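Local coordinates for protein major extracellular endoglucanase (Xanthomonas campestris pv. campestris, PDB 4TUF) that cleaves internal beta-1,4-glucosidic linkages in cellulose, lichenin and cereal beta-D-glucans, this chain being its glycosyl hydrolase family 5 catalytic domain, at residues A[33-36]-A[37-40]. Residues are numbered along the deposited sequence; the frame is centred on the assembly and turned at random.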
loop_
_atom_site.group_PDB
_atom_site.type_symbol
_atom_site.label_atom_id
_atom_site.label_comp_id
_atom_site.label_asym_id
_atom_site.label_seq_id
_atom_site.Cartn_x
_atom_site.Cartn_y
_atom_site.Cartn_z
ATOM N N VAL A 33 -9.863 -13.566 2.758
ATOM C CA VAL A 33 -9.186 -13.734 4.040
ATOM C C VAL A 33 -7.690 -13.636 3.771
ATOM O O VAL A 33 -7.245 -13.992 2.681
ATOM C CB VAL A 33 -9.545 -15.093 4.715
ATOM C CG1 VAL A 33 -9.065 -16.269 3.871
ATOM C CG2 VAL A 33 -8.987 -15.179 6.136
ATOM N N MET A 34 -6.914 -13.143 4.736
ATOM C CA MET A 34 -5.462 -13.062 4.553
ATOM C C MET A 34 -4.906 -14.447 4.224
ATOM O O MET A 34 -5.382 -15.449 4.746
ATOM C CB MET A 34 -4.772 -12.477 5.792
ATOM C CG MET A 34 -4.809 -13.365 7.014
ATOM S SD MET A 34 -3.920 -12.675 8.424
ATOM C CE MET A 34 -2.242 -12.762 7.840
ATOM N N HIS A 35 -3.919 -14.489 3.336
ATOM C CA HIS A 35 -3.384 -15.741 2.807
ATOM C C HIS A 35 -2.521 -16.510 3.797
ATOM O O HIS A 35 -1.975 -15.939 4.739
ATOM C CB HIS A 35 -2.564 -15.474 1.542
ATOM C CG HIS A 35 -3.388 -15.341 0.300
ATOM N ND1 HIS A 35 -2.977 -14.603 -0.788
ATOM C CD2 HIS A 35 -4.594 -15.860 -0.030
ATOM C CE1 HIS A 35 -3.897 -14.668 -1.735
ATOM N NE2 HIS A 35 -4.889 -15.425 -1.299
ATOM N N GLY A 36 -2.396 -17.813 3.560
ATOM C CA GLY A 36 -1.489 -18.649 4.321
ATOM C C GLY A 36 -2.139 -19.399 5.463
ATOM O O GLY A 36 -1.475 -20.145 6.187
ATOM N N LEU A 37 -3.443 -19.218 5.628
ATOM C CA LEU A 37 -4.145 -19.877 6.720
ATOM C C LEU A 37 -4.431 -21.338 6.379
ATOM O O LEU A 37 -5.136 -22.026 7.115
ATOM C CB LEU A 37 -5.436 -19.131 7.063
ATOM C CG LEU A 37 -5.234 -17.649 7.404
ATOM C CD1 LEU A 37 -6.449 -17.055 8.104
ATOM C CD2 LEU A 37 -3.973 -17.432 8.237
ATOM N N TRP A 38 -3.881 -21.811 5.263
ATOM C CA TRP A 38 -3.847 -23.248 4.993
ATOM C C TRP A 38 -2.580 -23.850 5.587
ATOM O O TRP A 38 -2.507 -25.051 5.834
ATOM C CB TRP A 38 -3.918 -23.542 3.488
ATOM C CG TRP A 38 -2.888 -22.814 2.668
ATOM C CD1 TRP A 38 -1.622 -23.231 2.383
ATOM C CD2 TRP A 38 -3.045 -21.543 2.025
ATOM N NE1 TRP A 38 -0.978 -22.299 1.605
ATOM C CE2 TRP A 38 -1.831 -21.254 1.369
ATOM C CE3 TRP A 38 -4.095 -20.621 1.941
ATOM C CZ2 TRP A 38 -1.636 -20.079 0.640
ATOM C CZ3 TRP A 38 -3.899 -19.453 1.216
ATOM C CH2 TRP A 38 -2.679 -19.193 0.578
ATOM N N ALA A 39 -1.589 -22.999 5.826
ATOM C CA ALA A 39 -0.278 -23.453 6.271
ATOM C C ALA A 39 0.060 -22.985 7.686
ATOM O O ALA A 39 0.851 -23.620 8.383
ATOM C CB ALA A 39 0.787 -22.980 5.298
ATOM N N ARG A 40 -0.543 -21.875 8.104
ATOM C CA ARG A 40 -0.187 -21.233 9.367
ATOM C C ARG A 40 -1.404 -20.820 10.192
ATOM O O ARG A 40 -2.513 -20.701 9.670
ATOM C CB ARG A 40 0.678 -19.994 9.102
ATOM C CG ARG A 40 1.941 -20.257 8.298
ATOM C CD ARG A 40 3.005 -20.958 9.129
ATOM N NE ARG A 40 3.295 -20.255 10.379
ATOM C CZ ARG A 40 4.024 -19.145 10.470
ATOM N NH1 ARG A 40 4.540 -18.592 9.383
ATOM N NH2 ARG A 40 4.232 -18.582 11.651
#
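The six-membered ring of W38 lies flat against the backbone of G36: G36 CA sits 3.7 Å from the ring centroid and only 2° off the ring normal, which identifies a CH-pi contact over the face. W38 CG lies between its own backbone N and carbonyl carbon (chi1 53°), a torsion that folds the indole back over G36, two residues earlier. H35 meets the same ring at W38 CH2 and CZ3. Its CB is 3.8 Å from W38 CH2, and its CD2 reaches the indole edge in plane, beside CZ3; the planes of the imidazole and the six-membered ring stand at 58°, with centroids 5.7 Å apart. W329 adds an edge-to-face partner to the indole.

This turn belongs to the loop joining strand 16-23 to helix 42-51 in the TIM barrel, away from E157 and E278, the probable proton donor and nucleophile. G36 O accepts two backbone hydrogen bonds, from R40 N at 2.7 Å and from A39 N at 2.9 Å. The L37 side chain packs against V33 and M34 instead: its CD1 meets V33 CG2 at 3.7 Å, and its CG lies 3.5 Å from M34 O; the M34 side chain crosses it at about a right angle. M45 of helix 42-51 touches both M34 and L37, while R40 NH1 hydrogen-bonds to W329 O and Q48 OE1.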